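Local coordinates for N5-carboxyaminoimidazole ribonucleotide synthetase (Bacillus anthracis, PDB 3QFF), which catalyses the ATP-dependent carboxylation of 5-aminoimidazole ribonucleotide with bicarbonate, giving N5-carboxyaminoimidazole ribonucleotide in purine biosynthesis, at residues N320-H325 with Q352-H357; E327-Q332 with L375-H380; G14-I19 with I75-T80. All coordinates share one frame; numbering follows the deposited sequence.

Interaction 1 (N320-H325 with Q352-H357); sequences NILGEH and QRKMGH
Ile321 and Gly356 make the hydrogen-bonded pair of an antiparallel join between strands 320-322 and 354-357, whose directions differ by 150°. Ile321 N donates a hydrogen bond to Gly356 O at 2.9 Å, approaching from well above the carbonyl plane. In return, Ile321 O is gripped by two donors: Met355 N at 2.7 Å, almost straight off the end of the carbonyl, and Gly356 N at 3.2 Å, in the carbonyl plane on a lone pair. Two successive residues thus face one, which defines a classic beta bulge, and the pairing slips by a residue to set Leu322 against Lys354. The bulge sits in the large antiparallel sheet, where strand 316-322 gives way to helix 323-331. Gly323 N, at this turn, is held by Arg353 O at 2.8 Å.

With CG1 beside the backbone N (chi1 -56°), Ile321 sends CD1 across the bare backbone of Gly356 to within 3.6 Å of His357 C; the almost fully extended chain at Gly356 (phi -178°) is one glycine adopts more readily than other residues. On the other face, Leu322 CD2 lies alongside Lys354 CG at 3.9 Å, the aliphatic stem of the lysine serving as apolar surface. Met355 CG packs against Gly323 N at 3.5 Å before its twice-bent chain turns off. Leu322 N points in plane at His325 ND1, 3.1 Å away, so this ring nitrogen serves as an acceptor; Glu324 CG covers one ring face. His357 turns its imidazole away from strand 320-322, where ND1 bonds to Tyr344 OH and the ring stacks with His342 and His284.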
# COMPACT_ATOMS: atom_id res chain seq x y z
N ASN A 320 0.23 -18.43 -1.56
CA ASN A 320 1.16 -18.18 -2.65
C ASN A 320 0.60 -18.53 -4.02
O ASN A 320 -0.11 -19.53 -4.16
CB ASN A 320 2.47 -18.98 -2.44
CG ASN A 320 3.59 -18.15 -1.85
OD1 ASN A 320 3.48 -16.93 -1.70
ND2 ASN A 320 4.69 -18.81 -1.52
N ILE A 321 0.93 -17.70 -5.01
CA ILE A 321 0.60 -17.93 -6.42
C ILE A 321 1.87 -18.27 -7.20
O ILE A 321 2.69 -17.41 -7.53
CB ILE A 321 -0.16 -16.73 -7.06
CG1 ILE A 321 -1.41 -16.41 -6.24
CG2 ILE A 321 -0.51 -16.99 -8.56
CD1 ILE A 321 -1.94 -15.00 -6.45
N LEU A 322 2.02 -19.56 -7.50
CA LEU A 322 3.15 -20.04 -8.30
C LEU A 322 2.79 -19.99 -9.78
O LEU A 322 1.64 -19.73 -10.12
CB LEU A 322 3.55 -21.46 -7.87
CG LEU A 322 3.74 -21.72 -6.35
CD1 LEU A 322 4.21 -23.17 -6.10
CD2 LEU A 322 4.73 -20.73 -5.76
N GLY A 323 3.78 -20.20 -10.65
CA GLY A 323 3.54 -20.31 -12.09
C GLY A 323 2.39 -21.25 -12.43
O GLY A 323 1.55 -20.92 -13.26
N GLU A 324 2.35 -22.41 -11.77
CA GLU A 324 1.27 -23.40 -11.96
C GLU A 324 -0.13 -22.91 -11.52
O GLU A 324 -1.13 -23.58 -11.79
CB GLU A 324 1.59 -24.70 -11.23
CG GLU A 324 1.49 -24.59 -9.70
CD GLU A 324 1.48 -25.92 -8.97
OE1 GLU A 324 0.58 -26.75 -9.23
OE2 GLU A 324 2.35 -26.14 -8.10
N HIS A 325 -0.20 -21.77 -10.83
CA HIS A 325 -1.49 -21.26 -10.34
C HIS A 325 -2.01 -20.01 -11.05
O HIS A 325 -3.17 -19.67 -10.91
CB HIS A 325 -1.45 -20.94 -8.83
CG HIS A 325 -0.98 -22.08 -7.98
ND1 HIS A 325 0.18 -22.02 -7.23
CD2 HIS A 325 -1.53 -23.29 -7.73
CE1 HIS A 325 0.33 -23.15 -6.57
NE2 HIS A 325 -0.69 -23.94 -6.85
N GLN A 352 7.26 -23.39 -10.61
CA GLN A 352 7.50 -23.17 -9.18
C GLN A 352 7.95 -21.75 -8.87
O GLN A 352 8.30 -21.43 -7.72
CB GLN A 352 8.49 -24.21 -8.64
CG GLN A 352 7.89 -25.61 -8.51
CD GLN A 352 8.77 -26.56 -7.72
OE1 GLN A 352 9.97 -26.67 -7.97
NE2 GLN A 352 8.16 -27.28 -6.78
N ARG A 353 7.93 -20.88 -9.88
CA ARG A 353 8.29 -19.49 -9.70
C ARG A 353 7.13 -18.80 -8.98
O ARG A 353 5.96 -19.07 -9.27
CB ARG A 353 8.55 -18.85 -11.07
CG ARG A 353 8.94 -17.38 -11.04
CD ARG A 353 9.46 -16.95 -12.41
NE ARG A 353 10.86 -17.31 -12.58
CZ ARG A 353 11.52 -17.30 -13.74
NH1 ARG A 353 10.90 -16.97 -14.87
NH2 ARG A 353 12.80 -17.64 -13.76
N LYS A 354 7.47 -17.95 -8.02
CA LYS A 354 6.48 -17.19 -7.27
C LYS A 354 6.04 -16.01 -8.11
O LYS A 354 6.85 -15.13 -8.41
CB LYS A 354 7.08 -16.74 -5.92
CG LYS A 354 7.24 -17.90 -4.92
CD LYS A 354 8.10 -17.51 -3.72
CE LYS A 354 8.41 -18.75 -2.84
NZ LYS A 354 9.24 -18.36 -1.66
N MET A 355 4.77 -16.00 -8.50
CA MET A 355 4.23 -14.98 -9.43
C MET A 355 3.45 -13.90 -8.68
O MET A 355 3.30 -12.79 -9.18
CB MET A 355 3.31 -15.62 -10.49
CG MET A 355 3.97 -16.79 -11.26
SD MET A 355 5.45 -16.34 -12.17
CE MET A 355 4.76 -15.27 -13.44
N GLY A 356 2.93 -14.25 -7.50
CA GLY A 356 2.20 -13.33 -6.65
C GLY A 356 1.79 -14.00 -5.36
O GLY A 356 2.29 -15.09 -5.00
N HIS A 357 0.86 -13.35 -4.66
CA HIS A 357 0.18 -13.93 -3.51
C HIS A 357 -1.21 -13.30 -3.36
O HIS A 357 -1.46 -12.20 -3.87
CB HIS A 357 1.00 -13.77 -2.22
CG HIS A 357 1.18 -12.34 -1.78
ND1 HIS A 357 2.22 -11.56 -2.22
CD2 HIS A 357 0.46 -11.58 -0.93
CE1 HIS A 357 2.13 -10.36 -1.66
NE2 HIS A 357 1.07 -10.35 -0.88

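Interaction 2 (E327-Q332 with L375-H380); sequences EGVLRQ and LHIWDH
Ile377 presses its side chain against the backbone of Gly328 and Val329, and this is the close-packed part of the contact between helix 327-331 and the chain at 375-380. Its CG1 reaches Gly328 O at 3.8 Å, while CD1 lies 3.9 Å from Val329 CA and 4.1 Å from Val329 CG2. Gly328 has no side chain, so the isoleucine can settle directly on the helix. The beta branch serves two surfaces: CG1 and CD1 lie on the helix, while CG2 sits 3.7 Å above the centre of the Trp378 ring. Trp378 in turn meets the rings of His325 and His225, and Val329 reaches Ile321, so this apolar side continues into the sheet behind it.

One polar bond flanks the packing. Gln332, the first residue beyond its helix, folds at chi2 (-80°) and brings NE2 to Leu375 O at 2.7 Å. The acceptor lies in the amide plane of Gln332, and the N-H is fairly straight at 155°. The bond joins the end of helix 323-331, part of the phosphoribosylaminoimidazole carboxylase C-terminal domain, to the chain just past helix 365-374, where His376 turns with positive phi; this is plain structural packing.

The outer side is looser. Arg331 and Glu327, one helical turn apart, share a weak salt bridge with NE 3.4 Å from OE2. His376 ND1 is shared between Asp379 OD1 at 3.1 Å and OD2, each oxygen using its syn lone pair. Crystal neighbours touch Glu327, His376 and Asp379, which may influence these exposed pairs. Across the contact, then, cohesion comes from apolar burial and a single neutral amide-to-carbonyl bond, whereas the Arg331-Glu327 salt bridge and the His376-Asp379 pair stay within their own segments; the carboxylate of Asp379 would be expected to favour a protonated His376.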
# COMPACT_ATOMS: atom_id res chain seq x y z
N GLU A 327 -2.78 -19.07 -14.10
CA GLU A 327 -3.92 -19.22 -15.00
C GLU A 327 -5.21 -19.43 -14.21
O GLU A 327 -6.24 -18.85 -14.54
CB GLU A 327 -3.69 -20.34 -16.01
CG GLU A 327 -4.47 -20.15 -17.30
CD GLU A 327 -4.37 -21.32 -18.26
OE1 GLU A 327 -3.23 -21.74 -18.61
OE2 GLU A 327 -5.44 -21.82 -18.68
N GLY A 328 -5.15 -20.24 -13.16
CA GLY A 328 -6.30 -20.46 -12.29
C GLY A 328 -6.79 -19.18 -11.61
O GLY A 328 -8.00 -18.96 -11.47
N VAL A 329 -5.85 -18.34 -11.17
CA VAL A 329 -6.17 -17.07 -10.53
C VAL A 329 -6.91 -16.13 -11.51
O VAL A 329 -7.99 -15.60 -11.19
CB VAL A 329 -4.90 -16.37 -9.96
CG1 VAL A 329 -5.21 -14.94 -9.48
CG2 VAL A 329 -4.28 -17.21 -8.82
N LEU A 330 -6.35 -15.96 -12.70
CA LEU A 330 -6.91 -15.02 -13.68
C LEU A 330 -8.29 -15.43 -14.15
O LEU A 330 -9.15 -14.58 -14.39
CB LEU A 330 -5.97 -14.82 -14.88
CG LEU A 330 -4.60 -14.18 -14.62
CD1 LEU A 330 -3.76 -14.29 -15.88
CD2 LEU A 330 -4.69 -12.72 -14.18
N ARG A 331 -8.52 -16.74 -14.27
CA ARG A 331 -9.81 -17.24 -14.73
C ARG A 331 -10.89 -17.13 -13.65
O ARG A 331 -12.08 -17.02 -13.96
CB ARG A 331 -9.68 -18.66 -15.29
CG ARG A 331 -8.96 -18.69 -16.64
CD ARG A 331 -8.92 -20.07 -17.31
NE ARG A 331 -7.99 -20.98 -16.63
CZ ARG A 331 -8.35 -21.93 -15.79
NH1 ARG A 331 -9.64 -22.12 -15.51
NH2 ARG A 331 -7.44 -22.71 -15.21
N GLN A 332 -10.46 -17.15 -12.39
CA GLN A 332 -11.35 -17.12 -11.24
C GLN A 332 -11.45 -15.72 -10.63
O GLN A 332 -11.97 -15.56 -9.53
CB GLN A 332 -10.86 -18.10 -10.16
CG GLN A 332 -11.01 -19.59 -10.49
CD GLN A 332 -12.40 -20.09 -10.26
OE1 GLN A 332 -13.35 -19.62 -10.89
NE2 GLN A 332 -12.55 -21.03 -9.35
N LEU A 375 -11.98 -22.19 -4.21
CA LEU A 375 -11.55 -21.59 -5.47
C LEU A 375 -10.98 -22.62 -6.44
O LEU A 375 -10.91 -22.36 -7.65
CB LEU A 375 -10.52 -20.48 -5.21
CG LEU A 375 -11.03 -19.21 -4.52
CD1 LEU A 375 -9.88 -18.29 -4.14
CD2 LEU A 375 -12.02 -18.47 -5.42
N HIS A 376 -10.57 -23.77 -5.91
CA HIS A 376 -9.96 -24.87 -6.68
C HIS A 376 -8.78 -24.44 -7.55
O HIS A 376 -8.61 -24.89 -8.68
CB HIS A 376 -11.04 -25.63 -7.49
CG HIS A 376 -12.01 -26.36 -6.61
ND1 HIS A 376 -11.65 -27.46 -5.86
CD2 HIS A 376 -13.31 -26.12 -6.32
CE1 HIS A 376 -12.69 -27.87 -5.16
NE2 HIS A 376 -13.71 -27.08 -5.42
N ILE A 377 -7.96 -23.54 -7.01
CA ILE A 377 -6.74 -23.11 -7.67
C ILE A 377 -5.55 -23.92 -7.15
O ILE A 377 -4.62 -24.23 -7.90
CB ILE A 377 -6.49 -21.60 -7.46
CG1 ILE A 377 -7.58 -20.77 -8.15
CG2 ILE A 377 -5.11 -21.20 -7.95
CD1 ILE A 377 -7.66 -19.32 -7.67
N TRP A 378 -5.60 -24.27 -5.87
CA TRP A 378 -4.45 -24.90 -5.21
C TRP A 378 -4.67 -26.39 -4.89
O TRP A 378 -4.06 -26.91 -3.97
CB TRP A 378 -4.03 -24.12 -3.95
CG TRP A 378 -3.69 -22.67 -4.25
CD1 TRP A 378 -2.49 -22.18 -4.68
CD2 TRP A 378 -4.57 -21.54 -4.17
NE1 TRP A 378 -2.56 -20.82 -4.86
CE2 TRP A 378 -3.83 -20.40 -4.55
CE3 TRP A 378 -5.91 -21.38 -3.80
CZ2 TRP A 378 -4.38 -19.11 -4.58
CZ3 TRP A 378 -6.46 -20.10 -3.82
CH2 TRP A 378 -5.69 -18.98 -4.21
N ASP A 379 -5.52 -27.06 -5.69
CA ASP A 379 -5.86 -28.48 -5.47
C ASP A 379 -4.63 -29.39 -5.39
O ASP A 379 -4.62 -30.36 -4.62
CB ASP A 379 -6.83 -28.98 -6.56
CG ASP A 379 -8.29 -28.57 -6.30
OD1 ASP A 379 -9.07 -28.47 -7.27
OD2 ASP A 379 -8.67 -28.36 -5.13
N HIS A 380 -3.60 -29.08 -6.18
CA HIS A 380 -2.30 -29.76 -6.12
C HIS A 380 -1.72 -29.73 -4.70
O HIS A 380 -1.43 -30.78 -4.10
CB HIS A 380 -1.35 -29.11 -7.13
CG HIS A 380 0.02 -29.74 -7.20
ND1 HIS A 380 1.08 -29.11 -7.80
CD2 HIS A 380 0.49 -30.92 -6.74
CE1 HIS A 380 2.15 -29.88 -7.71
NE2 HIS A 380 1.82 -30.99 -7.08

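Interaction 3 (G14-I19 with I75-T80); sequences GKTIGI and ISDVVT
Asp77 holds CG anti to its carbonyl carbon (chi1 -59°), which turns the carboxylate toward Lys15 and Thr16. Thr16 N donates almost straight to OD2 of Asp77 at 2.9 Å, reaching the oxygen on its anti side. Lys15, bent at chi2 (-71°), lays its methylenes against the same carboxylate, with CD 3.4 Å from OD1 of Asp77; their charged ends remain apart, so any attraction is long-range. Thr16 O accepts Asp77 N at 2.9 Å, and a water bridges Thr16 OG1 to Ile75 O.

Beyond this polar start the strands run parallel: Gly18 N bonds Val78 O at 2.9 Å and Gly18 O takes Thr80 N at 2.9 Å. They belong to the four-stranded parallel sheet of the preATP-grasp domain, Rossmann-like in order, and strand 16-20 leads into a glycine-rich turn and helix 24-35. Ser76 OG, itself bonded to Leu72 O, lies 3.3 Å from Gly18 CA, where a CB would run into it, so glycine suits the position. On the opposite face, Ile17 CG1 and Val78 CG1 lie side by side at 3.6 Å, branched apolar residues meeting helix 294-303. Thr80 CG2 abuts Ile19 CG1 at 4.1 Å, while its hydroxyl binds Gln102 and His298.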
# COMPACT_ATOMS: atom_id res chain seq x y z
N GLY A 14 12.48 11.81 -0.23
CA GLY A 14 13.06 12.58 -1.32
C GLY A 14 14.42 12.03 -1.72
O GLY A 14 14.85 12.21 -2.85
N LYS A 15 15.09 11.35 -0.80
CA LYS A 15 16.37 10.70 -1.10
C LYS A 15 16.13 9.40 -1.87
O LYS A 15 15.00 8.93 -1.96
CB LYS A 15 17.16 10.41 0.18
CG LYS A 15 17.52 11.63 1.02
CD LYS A 15 18.59 12.51 0.36
CE LYS A 15 19.23 13.45 1.38
NZ LYS A 15 18.17 14.30 2.02
N THR A 16 17.22 8.82 -2.37
CA THR A 16 17.17 7.59 -3.16
C THR A 16 17.56 6.38 -2.31
O THR A 16 18.63 6.35 -1.68
CB THR A 16 18.13 7.67 -4.39
OG1 THR A 16 17.80 8.82 -5.18
CG2 THR A 16 18.06 6.41 -5.25
N ILE A 17 16.68 5.39 -2.32
CA ILE A 17 16.99 4.09 -1.77
C ILE A 17 17.40 3.15 -2.90
O ILE A 17 16.65 2.94 -3.88
CB ILE A 17 15.80 3.50 -0.98
CG1 ILE A 17 15.40 4.46 0.15
CG2 ILE A 17 16.17 2.11 -0.46
CD1 ILE A 17 14.07 4.12 0.83
N GLY A 18 18.59 2.58 -2.76
CA GLY A 18 19.14 1.63 -3.71
C GLY A 18 18.98 0.20 -3.21
O GLY A 18 19.33 -0.12 -2.07
N ILE A 19 18.46 -0.65 -4.09
CA ILE A 19 18.16 -2.03 -3.73
C ILE A 19 18.98 -3.00 -4.59
O ILE A 19 18.97 -2.92 -5.83
CB ILE A 19 16.64 -2.34 -3.91
CG1 ILE A 19 15.79 -1.34 -3.10
CG2 ILE A 19 16.35 -3.81 -3.52
CD1 ILE A 19 14.27 -1.46 -3.30
N ILE A 75 24.89 6.55 -6.29
CA ILE A 75 23.69 7.33 -6.55
C ILE A 75 22.59 7.09 -5.52
O ILE A 75 21.47 7.59 -5.66
CB ILE A 75 23.17 7.07 -7.96
CG1 ILE A 75 22.64 5.62 -8.05
CG2 ILE A 75 24.28 7.38 -8.98
CD1 ILE A 75 22.10 5.22 -9.38
N SER A 76 22.92 6.34 -4.47
CA SER A 76 21.97 5.99 -3.41
C SER A 76 22.35 6.64 -2.08
O SER A 76 23.51 6.64 -1.69
CB SER A 76 21.96 4.46 -3.22
OG SER A 76 21.51 3.81 -4.38
N ASP A 77 21.35 7.18 -1.38
CA ASP A 77 21.54 7.71 -0.03
C ASP A 77 21.53 6.63 1.04
O ASP A 77 22.11 6.80 2.12
CB ASP A 77 20.48 8.77 0.23
CG ASP A 77 20.58 9.91 -0.78
OD1 ASP A 77 21.41 10.83 -0.55
OD2 ASP A 77 19.87 9.86 -1.82
N VAL A 78 20.88 5.51 0.74
CA VAL A 78 20.91 4.32 1.60
C VAL A 78 20.80 3.11 0.69
O VAL A 78 20.09 3.14 -0.32
CB VAL A 78 19.80 4.34 2.72
CG1 VAL A 78 18.39 4.42 2.13
CG2 VAL A 78 19.93 3.12 3.68
N VAL A 79 21.53 2.05 1.03
CA VAL A 79 21.50 0.80 0.26
C VAL A 79 20.93 -0.34 1.12
O VAL A 79 21.30 -0.50 2.29
CB VAL A 79 22.92 0.44 -0.28
CG1 VAL A 79 22.91 -0.88 -1.08
CG2 VAL A 79 23.46 1.58 -1.16
N THR A 80 20.03 -1.12 0.54
CA THR A 80 19.54 -2.35 1.14
C THR A 80 19.59 -3.45 0.08
O THR A 80 19.91 -3.19 -1.09
CB THR A 80 18.11 -2.18 1.77
OG1 THR A 80 17.69 -3.41 2.39
CG2 THR A 80 17.08 -1.77 0.72
O HOH W 1 19.64 9.23 -7.03

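In the fold
Interactions 1 and 2 are neighbours, their centres 11 Å apart, and both use helix 323-331. Their segments alternate along the chain, and they touch directly: Glu324 OE1 is 2.8 Å from His380 ND1, a probable hydrogen bond, and a weak one runs from Trp378 NE1 to Asn320 O at 2.9 Å. In interaction 1 the Lys354 side chain is about 9 Å from the bound ADP; interaction 2 lies farther from the centre of the chain, where Leu330 meets Pro13 of the second subunit. Interaction 3 stands apart in the preATP-grasp domain, its nearest atoms about 15 Å from interaction 1 and about 24 Å from interaction 2.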